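Local coordinates for uncharacterized protein (Bordetella bronchiseptica, PDB 4XG0) that probably acts as a kinase of the DUF1537 family, phosphorylating acid sugars in catabolic pathways, with a sugar-binding N-terminal and a nucleotide-binding C-terminal domain, at residues Arg147-Gly152 with Ser177-Leu182; Thr181-Ala186 with Val209-Ala214; Gly253-Pro258 with Gly351-Val356. All blocks are in the same frame, centred on the assembly; numbering follows the deposited sequence. Where two conformers were deposited one is given.

Contact 1. Residues Arg147-Gly152 with Ser177-Leu182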
ATOM      1  N   ARG A 147      -6.415  -6.695 -18.475  1.00 24.09           N
ATOM      2  CA  ARG A 147      -5.909  -8.047 -18.244  1.00 23.70           C
ATOM      3  C   ARG A 147      -6.405  -8.549 -16.904  1.00 23.00           C
ATOM      4  O   ARG A 147      -6.321  -7.852 -15.900  1.00 23.46           O
ATOM      5  CB  ARG A 147      -4.400  -8.073 -18.300  1.00 19.06           C
ATOM      6  CG  ARG A 147      -3.812  -7.898 -19.686  1.00 23.06           C
ATOM      7  CD  ARG A 147      -3.535  -6.445 -19.986  1.00 22.86           C
ATOM      8  NE  ARG A 147      -2.765  -6.312 -21.213  1.00 26.60           N
ATOM      9  CZ  ARG A 147      -3.259  -5.932 -22.394  1.00 32.36           C
ATOM     10  NH1 ARG A 147      -2.459  -5.895 -23.450  1.00 34.15           N
ATOM     11  NH2 ARG A 147      -4.535  -5.578 -22.534  1.00 38.06           N
ATOM     12  N   THR A 148      -6.955  -9.747 -16.898  1.00 23.08           N
ATOM     13  CA  THR A 148      -7.488 -10.339 -15.688  1.00 21.30           C
ATOM     14  C   THR A 148      -7.036 -11.792 -15.667  1.00 18.85           C
ATOM     15  O   THR A 148      -6.600 -12.309 -16.683  1.00 21.76           O
ATOM     16  CB  THR A 148      -9.006 -10.242 -15.624  1.00 21.94           C
ATOM     17  OG1 THR A 148      -9.618 -10.893 -16.767  1.00 21.53           O
ATOM     18  CG2 THR A 148      -9.432  -8.777 -15.592  1.00 25.90           C
ATOM     19  N   VAL A 149      -7.110 -12.408 -14.491  1.00 19.98           N
ATOM     20  CA  VAL A 149      -6.804 -13.824 -14.329  1.00 23.18           C
ATOM     21  C   VAL A 149      -8.079 -14.495 -13.835  1.00 22.55           C
ATOM     22  O   VAL A 149      -8.616 -14.162 -12.745  1.00 20.78           O
ATOM     23  CB  VAL A 149      -5.626 -14.061 -13.359  1.00 18.28           C
ATOM     24  CG1 VAL A 149      -5.456 -15.548 -13.084  1.00 24.19           C
ATOM     25  CG2 VAL A 149      -4.324 -13.462 -13.941  1.00 21.15           C
ATOM     26  N   ARG A 150      -8.581 -15.410 -14.662  1.00 21.06           N
ATOM     27  CA  ARG A 150      -9.876 -16.069 -14.465  1.00 22.39           C
ATOM     28  C   ARG A 150      -9.727 -17.587 -14.447  1.00 23.47           C
ATOM     29  O   ARG A 150      -9.409 -18.185 -15.468  1.00 24.39           O
ATOM     30  CB  ARG A 150     -10.828 -15.691 -15.593  1.00 26.25           C
ATOM     31  CG  ARG A 150     -11.022 -14.192 -15.713  1.00 26.86           C
ATOM     32  CD  ARG A 150     -12.171 -13.862 -16.658  1.00 27.80           C
ATOM     33  NE  ARG A 150     -12.088 -12.470 -17.074  1.00 24.58           N
ATOM     34  CZ  ARG A 150     -13.013 -11.829 -17.788  1.00 28.08           C
ATOM     35  NH1 ARG A 150     -12.816 -10.549 -18.091  1.00 34.63           N
ATOM     36  NH2 ARG A 150     -14.112 -12.455 -18.209  1.00 28.80           N
ATOM     37  N   GLN A 151      -9.989 -18.191 -13.288  1.00 26.77           N
ATOM     38  CA  GLN A 151      -9.726 -19.611 -13.072  1.00 25.32           C
ATOM     39  C   GLN A 151      -8.316 -19.958 -13.603  1.00 28.81           C
ATOM     40  O   GLN A 151      -8.096 -21.018 -14.240  1.00 27.48           O
ATOM     41  CB  GLN A 151     -10.828 -20.472 -13.717  1.00 27.03           C
ATOM     42  CG  GLN A 151     -12.205 -20.149 -13.120  1.00 29.33           C
ATOM     43  CD  GLN A 151     -13.254 -21.198 -13.394  1.00 38.04           C
ATOM     44  OE1 GLN A 151     -13.624 -21.442 -14.535  1.00 38.72           O
ATOM     45  NE2 GLN A 151     -13.746 -21.812 -12.341  1.00 46.56           N
ATOM     46  N   GLY A 152      -7.394 -19.045 -13.319  1.00 27.90           N
ATOM     47  CA  GLY A 152      -5.984 -19.201 -13.636  1.00 22.90           C
ATOM     48  C   GLY A 152      -5.595 -18.811 -15.047  1.00 22.73           C
ATOM     49  O   GLY A 152      -4.401 -18.863 -15.383  1.00 22.63           O
ATOM     50  N   SER A 177      -2.454 -20.121 -22.137  1.00 28.77           N
ATOM     51  CA  SER A 177      -3.125 -19.022 -21.424  1.00 26.89           C
ATOM     52  C   SER A 177      -3.403 -19.415 -19.976  1.00 25.92           C
ATOM     53  O   SER A 177      -3.618 -18.573 -19.136  1.00 26.26           O
ATOM     54  CB  SER A 177      -4.496 -18.758 -22.073  1.00 35.97           C
ATOM     55  OG  SER A 177      -4.407 -18.455 -23.457  1.00 44.35           O
ATOM     56  N   HIS A 178      -3.444 -20.726 -19.713  1.00 27.11           N
ATOM     57  CA  HIS A 178      -3.821 -21.215 -18.397  1.00 26.72           C
ATOM     58  C   HIS A 178      -2.565 -21.285 -17.561  1.00 26.32           C
ATOM     59  O   HIS A 178      -1.723 -22.186 -17.752  1.00 27.68           O
ATOM     60  CB  HIS A 178      -4.495 -22.607 -18.518  1.00 28.52           C
ATOM     61  CG  HIS A 178      -5.107 -23.074 -17.234  1.00 29.45           C
ATOM     62  ND1 HIS A 178      -4.680 -24.200 -16.574  1.00 31.13           N
ATOM     63  CD2 HIS A 178      -6.061 -22.514 -16.454  1.00 36.58           C
ATOM     64  CE1 HIS A 178      -5.384 -24.349 -15.461  1.00 35.31           C
ATOM     65  NE2 HIS A 178      -6.224 -23.331 -15.363  1.00 35.36           N
ATOM     66  N   ILE A 179      -2.386 -20.298 -16.671  1.00 24.68           N
ATOM     67  CA  ILE A 179      -1.074 -20.102 -16.074  1.00 26.14           C
ATOM     68  C   ILE A 179      -0.673 -21.323 -15.237  1.00 25.65           C
ATOM     69  O   ILE A 179       0.484 -21.731 -15.262  1.00 26.57           O
ATOM     70  CB  ILE A 179      -0.986 -18.777 -15.277  1.00 22.49           C
ATOM     71  CG1 ILE A 179      -1.441 -17.623 -16.174  1.00 21.60           C
ATOM     72  CG2 ILE A 179       0.435 -18.590 -14.793  1.00 22.42           C
ATOM     73  CD1 ILE A 179      -1.670 -16.299 -15.449  1.00 27.76           C
ATOM     74  N   PRO A 180      -1.638 -21.957 -14.545  1.00 26.10           N
ATOM     75  CA  PRO A 180      -1.303 -23.156 -13.756  1.00 27.72           C
ATOM     76  C   PRO A 180      -0.741 -24.302 -14.612  1.00 29.75           C
ATOM     77  O   PRO A 180       0.123 -25.050 -14.165  1.00 31.17           O
ATOM     78  CB  PRO A 180      -2.631 -23.519 -13.091  1.00 29.62           C
ATOM     79  CG  PRO A 180      -3.409 -22.229 -13.060  1.00 31.93           C
ATOM     80  CD  PRO A 180      -3.017 -21.497 -14.300  1.00 25.94           C
ATOM     81  N   THR A 181      -1.229 -24.436 -15.837  1.00 30.13           N
ATOM     82  CA  THR A 181      -0.682 -25.405 -16.772  1.00 32.15           C
ATOM     83  C   THR A 181       0.718 -24.963 -17.232  1.00 32.24           C
ATOM     84  O   THR A 181       1.664 -25.750 -17.228  1.00 34.03           O
ATOM     85  CB  THR A 181      -1.621 -25.557 -17.957  1.00 32.65           C
ATOM     86  OG1 THR A 181      -2.857 -26.091 -17.498  1.00 32.98           O
ATOM     87  CG2 THR A 181      -1.041 -26.503 -19.003  1.00 34.93           C
ATOM     88  N   LEU A 182       0.854 -23.684 -17.579  1.00 30.60           N
ATOM     89  CA  LEU A 182       2.139 -23.110 -18.009  1.00 31.47           C
ATOM     90  C   LEU A 182       3.213 -23.366 -16.963  1.00 34.64           C
ATOM     91  O   LEU A 182       4.340 -23.761 -17.301  1.00 33.78           O
ATOM     92  CB  LEU A 182       1.990 -21.604 -18.282  1.00 31.81           C
ATOM     93  CG  LEU A 182       3.181 -20.793 -18.807  1.00 29.26           C
ATOM     94  CD1 LEU A 182       3.690 -21.341 -20.124  1.00 35.08           C
ATOM     95  CD2 LEU A 182       2.755 -19.332 -18.947  1.00 28.38           C
TER
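G152 points its carbonyl at the N-terminal end of helix 179-183, and the tight part of the contact is built round that one oxygen. I179 N donates to G152 O at 2.8 Å (N-H...O 159°), while P180 CD closes on G152 O to 3.2 Å and I179 CG1 to 3.3 Å. CG1 lies beside the backbone N of I179 (chi1 -53°), which brings it up to the same oxygen that the N-H grips. Further out, V149 CG2 meets I179 CD1 at 4.2 Å, the two side chains crossing at about a right angle, with V211 and F119 adding to the apolar packing. The outer side is looser. At the ring edge of H178, the N-cap residue, NE2 makes only a weak, bent bond to Q151 O (3.2 Å, 124°) and is also hydrogen-bonded to Q187. H178 ND1 pairs with T181 OG1 at 2.8 Å, and P180 CD sits over one ring face, so the imidazole is fixed in rotation. A backbone carbonyl thus meets the I179 N-H, and the imidazole has polar partners at both nitrogens, its bond to Q151 O being the weak one.

Contact 2. Residues Thr181-Ala186 with Val209-Ala214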
ATOM      1  N   THR A 181      -1.229 -24.436 -15.837  1.00 30.13           N
ATOM      2  CA  THR A 181      -0.682 -25.405 -16.772  1.00 32.15           C
ATOM      3  C   THR A 181       0.718 -24.963 -17.232  1.00 32.24           C
ATOM      4  O   THR A 181       1.664 -25.750 -17.228  1.00 34.03           O
ATOM      5  CB  THR A 181      -1.621 -25.557 -17.957  1.00 32.65           C
ATOM      6  OG1 THR A 181      -2.857 -26.091 -17.498  1.00 32.98           O
ATOM      7  CG2 THR A 181      -1.041 -26.503 -19.003  1.00 34.93           C
ATOM      8  N   LEU A 182       0.854 -23.684 -17.579  1.00 30.60           N
ATOM      9  CA  LEU A 182       2.139 -23.110 -18.009  1.00 31.47           C
ATOM     10  C   LEU A 182       3.213 -23.366 -16.963  1.00 34.64           C
ATOM     11  O   LEU A 182       4.340 -23.761 -17.301  1.00 33.78           O
ATOM     12  CB  LEU A 182       1.990 -21.604 -18.282  1.00 31.81           C
ATOM     13  CG  LEU A 182       3.181 -20.793 -18.807  1.00 29.26           C
ATOM     14  CD1 LEU A 182       3.690 -21.341 -20.124  1.00 35.08           C
ATOM     15  CD2 LEU A 182       2.755 -19.332 -18.947  1.00 28.38           C
ATOM     16  N   LEU A 183       2.854 -23.173 -15.693  1.00 30.02           N
ATOM     17  CA  LEU A 183       3.816 -23.296 -14.595  1.00 33.61           C
ATOM     18  C   LEU A 183       3.851 -24.674 -13.936  1.00 35.04           C
ATOM     19  O   LEU A 183       4.831 -25.004 -13.274  1.00 34.75           O
ATOM     20  CB  LEU A 183       3.541 -22.258 -13.504  1.00 29.48           C
ATOM     21  CG  LEU A 183       3.618 -20.806 -13.931  1.00 26.51           C
ATOM     22  CD1 LEU A 183       3.373 -19.940 -12.743  1.00 26.16           C
ATOM     23  CD2 LEU A 183       4.960 -20.468 -14.528  1.00 27.15           C
ATOM     24  N   GLY A 184       2.785 -25.463 -14.102  1.00 33.31           N
ATOM     25  CA  GLY A 184       2.659 -26.745 -13.422  1.00 35.45           C
ATOM     26  C   GLY A 184       2.432 -26.511 -11.935  1.00 42.62           C
ATOM     27  O   GLY A 184       3.130 -27.073 -11.099  1.00 37.49           O
ATOM     28  N   CYS A 185       1.467 -25.656 -11.603  1.00 32.91           N
ATOM     29  CA  CYS A 185       1.219 -25.281 -10.215  1.00 32.33           C
ATOM     30  C   CYS A 185      -0.260 -25.211  -9.841  1.00 39.17           C
ATOM     31  O   CYS A 185      -1.152 -25.487 -10.659  1.00 33.78           O
ATOM     32  CB  CYS A 185       1.889 -23.948  -9.912  1.00 30.46           C
ATOM     33  SG  CYS A 185       1.071 -22.536 -10.681  1.00 28.77           S
ATOM     34  N   ALA A 186      -0.499 -24.851  -8.583  1.00 36.94           N
ATOM     35  CA  ALA A 186      -1.839 -24.763  -8.026  1.00 44.27           C
ATOM     36  C   ALA A 186      -2.482 -23.428  -8.376  1.00 37.20           C
ATOM     37  O   ALA A 186      -1.823 -22.530  -8.875  1.00 31.18           O
ATOM     38  CB  ALA A 186      -1.771 -24.917  -6.520  1.00 48.28           C
ATOM     39  N   VAL A 209       4.425 -22.580  -5.481  1.00 35.78           N
ATOM     40  CA  VAL A 209       4.077 -21.717  -6.593  1.00 36.98           C
ATOM     41  C   VAL A 209       2.571 -21.781  -6.742  1.00 34.71           C
ATOM     42  O   VAL A 209       2.000 -22.867  -6.774  1.00 37.09           O
ATOM     43  CB  VAL A 209       4.752 -22.170  -7.898  1.00 34.85           C
ATOM     44  CG1 VAL A 209       4.331 -21.292  -9.032  1.00 28.70           C
ATOM     45  CG2 VAL A 209       6.249 -22.173  -7.764  1.00 33.11           C
ATOM     46  N   VAL A 210       1.918 -20.631  -6.804  1.00 27.45           N
ATOM     47  CA  VAL A 210       0.470 -20.607  -6.941  1.00 31.32           C
ATOM     48  C   VAL A 210       0.017 -19.401  -7.732  1.00 27.62           C
ATOM     49  O   VAL A 210       0.566 -18.300  -7.590  1.00 27.20           O
ATOM     50  CB  VAL A 210      -0.261 -20.639  -5.566  1.00 28.24           C
ATOM     51  CG1 VAL A 210       0.133 -19.430  -4.699  1.00 29.04           C
ATOM     52  CG2 VAL A 210      -1.782 -20.711  -5.743  1.00 37.04           C
ATOM     53  N   VAL A 211      -0.977 -19.641  -8.579  1.00 28.60           N
ATOM     54  CA  VAL A 211      -1.629 -18.601  -9.366  1.00 24.97           C
ATOM     55  C   VAL A 211      -2.901 -18.145  -8.648  1.00 26.91           C
ATOM     56  O   VAL A 211      -3.707 -18.964  -8.223  1.00 26.10           O
ATOM     57  CB  VAL A 211      -1.976 -19.146 -10.783  1.00 30.56           C
ATOM     58  CG1 VAL A 211      -2.628 -18.082 -11.627  1.00 24.55           C
ATOM     59  CG2 VAL A 211      -0.725 -19.632 -11.471  1.00 33.45           C
ATOM     60  N   VAL A 212      -3.064 -16.835  -8.512  1.00 22.57           N
ATOM     61  CA  VAL A 212      -4.244 -16.254  -7.877  1.00 24.81           C
ATOM     62  C   VAL A 212      -5.042 -15.394  -8.861  1.00 19.74           C
ATOM     63  O   VAL A 212      -4.510 -14.593  -9.623  1.00 22.17           O
ATOM     64  CB  VAL A 212      -3.855 -15.417  -6.621  1.00 25.07           C
ATOM     65  CG1 VAL A 212      -5.111 -14.836  -5.961  1.00 27.18           C
ATOM     66  CG2 VAL A 212      -3.040 -16.274  -5.648  1.00 22.15           C
ATOM     67  N   ASP A 213      -6.347 -15.621  -8.886  1.00 22.97           N
ATOM     68  CA  ASP A 213      -7.224 -14.918  -9.767  1.00 23.57           C
ATOM     69  C   ASP A 213      -7.297 -13.467  -9.345  1.00 23.30           C
ATOM     70  O   ASP A 213      -7.088 -13.119  -8.170  1.00 19.85           O
ATOM     71  CB  ASP A 213      -8.635 -15.519  -9.685  1.00 22.31           C
ATOM     72  CG  ASP A 213      -8.877 -16.613 -10.673  1.00 26.04           C
ATOM     73  OD1 ASP A 213      -7.909 -17.213 -11.200  1.00 24.94           O
ATOM     74  OD2 ASP A 213     -10.086 -16.892 -10.915  1.00 29.16           O
ATOM     75  N   ALA A 214      -7.625 -12.636 -10.315  1.00 22.40           N
ATOM     76  CA  ALA A 214      -8.008 -11.252 -10.024  1.00 22.03           C
ATOM     77  C   ALA A 214      -8.782 -10.708 -11.205  1.00 21.09           C
ATOM     78  O   ALA A 214      -8.287 -10.730 -12.337  1.00 20.26           O
ATOM     79  CB  ALA A 214      -6.769 -10.409  -9.796  1.00 20.72           C
TER
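The edge of the parallel sheet of the sugar-binding domain is formed here, where helix 179-183 ends and the chain turns into outermost strand 186-188 beside strand 209-212. A Schellman motif stops the helix: C185 N returns to P180 O, G184 N reaches T181 O weakly, and G184, with positive phi, is the C-prime residue. The chain then meets its neighbour at A186, bridged in parallel with V210, their CA atoms 4.9 Å apart. V211 N gives A186 O a nearly straight hydrogen bond of 3.0 Å (N-H...O 177°), although it approaches tilted from the carbonyl plane. V210 CA adds a CA-H...O contact of 3.6 Å to A186 O, so two groups of strand 209-212 address one carbonyl. On the side of the sheet where A186 and V210 lie, A186 CB faces V210 CG2 loosely, at 4.3 Å. The apolar contact centred on C185 is closer. C185 SG stands between the backbone N and the carbonyl carbon (chi1 72°), which turns it toward V211 CG2, 3.5 Å away, while C185 CB lies 3.7 Å from V209 CG1. L183, the last helical residue, reaches with CD1 to V209 CG1 at 4.1 Å, crossing that valine at about a right angle; F119 and I123 of helix 119-130 also pack on L183. Helix 196-205 joins strands 186-188 and 209-212, and their parallel pairing makes this the strand-to-strand side of a beta-alpha-beta crossover, as in an alpha/beta fold.

Contact 3. Residues Gly253-Pro258 with Gly351-Val356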
ATOM      1  N   GLY A 253       3.271  -1.650   6.320  1.00 26.93           N
ATOM      2  CA  GLY A 253       3.970  -2.469   7.295  1.00 32.63           C
ATOM      3  C   GLY A 253       4.949  -1.650   8.095  1.00 30.94           C
ATOM      4  O   GLY A 253       5.371  -2.062   9.183  1.00 35.18           O
ATOM      5  N   GLN A 254       5.288  -0.468   7.591  1.00 29.05           N
ATOM      6  CA  GLN A 254       6.164   0.457   8.318  1.00 26.36           C
ATOM      7  C   GLN A 254       5.422   1.511   9.161  1.00 30.08           C
ATOM      8  O   GLN A 254       6.062   2.289   9.850  1.00 30.65           O
ATOM      9  CB  GLN A 254       7.089   1.168   7.323  1.00 28.87           C
ATOM     10  CG  GLN A 254       7.923   0.211   6.495  1.00 25.47           C
ATOM     11  CD  GLN A 254       8.787  -0.644   7.391  1.00 34.73           C
ATOM     12  OE1 GLN A 254       9.452  -0.126   8.291  1.00 37.40           O
ATOM     13  NE2 GLN A 254       8.767  -1.947   7.171  1.00 35.89           N
ATOM     14  N   ALA A 255       4.089   1.536   9.121  1.00 25.79           N
ATOM     15  CA  ALA A 255       3.322   2.496   9.942  1.00 25.16           C
ATOM     16  C   ALA A 255       3.291   2.015  11.379  1.00 27.64           C
ATOM     17  O   ALA A 255       3.199   0.811  11.619  1.00 31.61           O
ATOM     18  CB  ALA A 255       1.932   2.632   9.435  1.00 24.61           C
ATOM     19  N   ALA A 256       3.368   2.957  12.317  1.00 26.98           N
ATOM     20  CA  ALA A 256       3.457   2.621  13.747  1.00 27.58           C
ATOM     21  C   ALA A 256       2.396   3.413  14.524  1.00 25.39           C
ATOM     22  O   ALA A 256       2.371   4.634  14.468  1.00 24.23           O
ATOM     23  CB  ALA A 256       4.844   2.929  14.268  1.00 37.09           C
ATOM     24  N   GLY A 257       1.522   2.697  15.237  1.00 26.76           N
ATOM     25  CA  GLY A 257       0.504   3.320  16.057  1.00 23.82           C
ATOM     26  C   GLY A 257      -0.735   3.556  15.211  1.00 21.97           C
ATOM     27  O   GLY A 257      -0.671   3.427  13.983  1.00 23.66           O
ATOM     28  N   PRO A 258      -1.843   3.940  15.859  1.00 25.79           N
ATOM     29  CA  PRO A 258      -3.094   4.199  15.155  1.00 24.93           C
ATOM     30  C   PRO A 258      -3.064   5.532  14.451  1.00 21.91           C
ATOM     31  O   PRO A 258      -2.314   6.418  14.835  1.00 21.80           O
ATOM     32  CB  PRO A 258      -4.104   4.241  16.291  1.00 23.99           C
ATOM     33  CG  PRO A 258      -3.346   4.856  17.397  1.00 31.25           C
ATOM     34  CD  PRO A 258      -1.956   4.267  17.287  1.00 32.85           C
ATOM     35  N   GLY A 351       1.460   8.159  20.967  1.00 26.49           N
ATOM     36  CA  GLY A 351       2.000   8.039  19.630  1.00 26.22           C
ATOM     37  C   GLY A 351       0.859   7.818  18.659  1.00 25.20           C
ATOM     38  O   GLY A 351      -0.235   7.450  19.066  1.00 23.79           O
ATOM     39  N   ALA A 352       1.125   8.088  17.383  1.00 22.32           N
ATOM     40  CA  ALA A 352       0.149   7.909  16.324  1.00 19.22           C
ATOM     41  C   ALA A 352       0.906   7.844  15.024  1.00 20.76           C
ATOM     42  O   ALA A 352       1.991   8.432  14.871  1.00 20.75           O
ATOM     43  CB  ALA A 352      -0.869   9.062  16.307  1.00 23.81           C
ATOM     44  N   ALA A 353       0.341   7.108  14.080  1.00 19.25           N
ATOM     45  CA  ALA A 353       0.875   7.046  12.752  1.00 16.14           C
ATOM     46  C   ALA A 353       0.642   8.326  11.968  1.00 17.65           C
ATOM     47  O   ALA A 353       1.346   8.592  11.003  1.00 17.73           O
ATOM     48  CB  ALA A 353       0.235   5.856  12.006  1.00 16.84           C
ATOM     49  N   GLY A 354      -0.350   9.105  12.402  1.00 18.60           N
ATOM     50  CA  GLY A 354      -0.748  10.358  11.785  1.00 14.03           C
ATOM     51  C   GLY A 354      -2.079  10.839  12.343  1.00 15.15           C
ATOM     52  O   GLY A 354      -2.713  10.152  13.160  1.00 17.19           O
ATOM     53  N   VAL A 355      -2.484  12.021  11.893  0.52 17.17           N
ATOM     54  CA  VAL A 355      -3.732  12.643  12.272  0.52 17.39           C
ATOM     55  C   VAL A 355      -4.481  13.078  11.037  0.52 17.12           C
ATOM     56  O   VAL A 355      -3.887  13.537  10.059  0.52 19.21           O
ATOM     57  CB  VAL A 355      -3.504  13.881  13.154  0.52 21.50           C
ATOM     58  CG1 VAL A 355      -4.859  14.492  13.581  0.52 18.05           C
ATOM     59  CG2 VAL A 355      -2.705  13.510  14.333  0.52 29.86           C
ATOM     60  N   VAL A 356      -5.795  12.903  11.079  1.00 18.68           N
ATOM     61  CA  VAL A 356      -6.681  13.411  10.058  1.00 17.82           C
ATOM     62  C   VAL A 356      -7.657  14.369  10.758  1.00 19.22           C
ATOM     63  O   VAL A 356      -8.210  14.053  11.825  1.00 20.76           O
ATOM     64  CB  VAL A 356      -7.504  12.263   9.402  1.00 18.95           C
ATOM     65  CG1 VAL A 356      -8.436  12.818   8.368  1.00 18.62           C
ATOM     66  CG2 VAL A 356      -6.605  11.222   8.798  1.00 20.08           C
TER
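A353 turns its methyl toward the loop 253-258 and sets it against backbone oxygens: CB lies 3.3 Å from G257 O and 3.5 Å from A256 O. A255 presents its own methyl from further back along the loop, and the two CB atoms meet at 4.5 Å, a light apolar touch. A352 is turned differently, its CB running past the loop and approaching P258 O at 3.4 Å. The CB of P258 points away from 351-356, yet its ring atom CD lies 4.0 Å from G351 O, and it is the proline carbonyl that faces back. Neighbouring methyls of A352 and A353 therefore meet different carbonyls, and the small side chains let the two backbones come close, G257 and A352 having CA atoms 4.6 Å apart.

The joining bond runs from A353 N to P258 O, 2.8 Å long with an N-H...O angle of 153°. The donor stands above the carbonyl plane, 48° out of it, and so not on a lone pair. A256 O is also near A353 N, but its angle is too poor for a bond, so P258 O is the bonded partner across the two segments. G257 brings its backbone against A352 without a side chain; its positive phi (89°) belongs to a conformation in which a CB would press on the preceding carbonyl oxygen. G351, likewise with positive phi, leaves helix 334-349 and starts the approach to the strand.

The loop 253-258 leads from helix 240-252 into strand 259-263. G351, A352 and A353 lead into strand 354-358, which pairs in parallel with 259-263 through G354 and V356 bonded to L260. R421 of helix 412-421 touches A255 and makes a weak hydrogen bond to G257 O, placing the end of that helix beside the loop that enters strand 259-263.

Contacts 1 and 2 adjoin, their centres about 7 Å apart, and share T181 and L182 on helix 179-183. D213, following V212, ties them together: its carboxylate accepts hydrogen bonds from the amides of Q151 and G152. Both lie in the sugar-binding N-terminal domain, contact 1 between an edge strand of the small antiparallel sheet and helix 179-183, contact 2 at edge strand 186-188 of the parallel sheet. Contact 3 follows later in the chain, where the segment leaving helix 240-252 enters the mixed sheet of the nucleotide-binding domain. Its centre lies about 38 Å from that of contact 1 and 36 Å from that of contact 2, so the three sample both domains of this probable kinase.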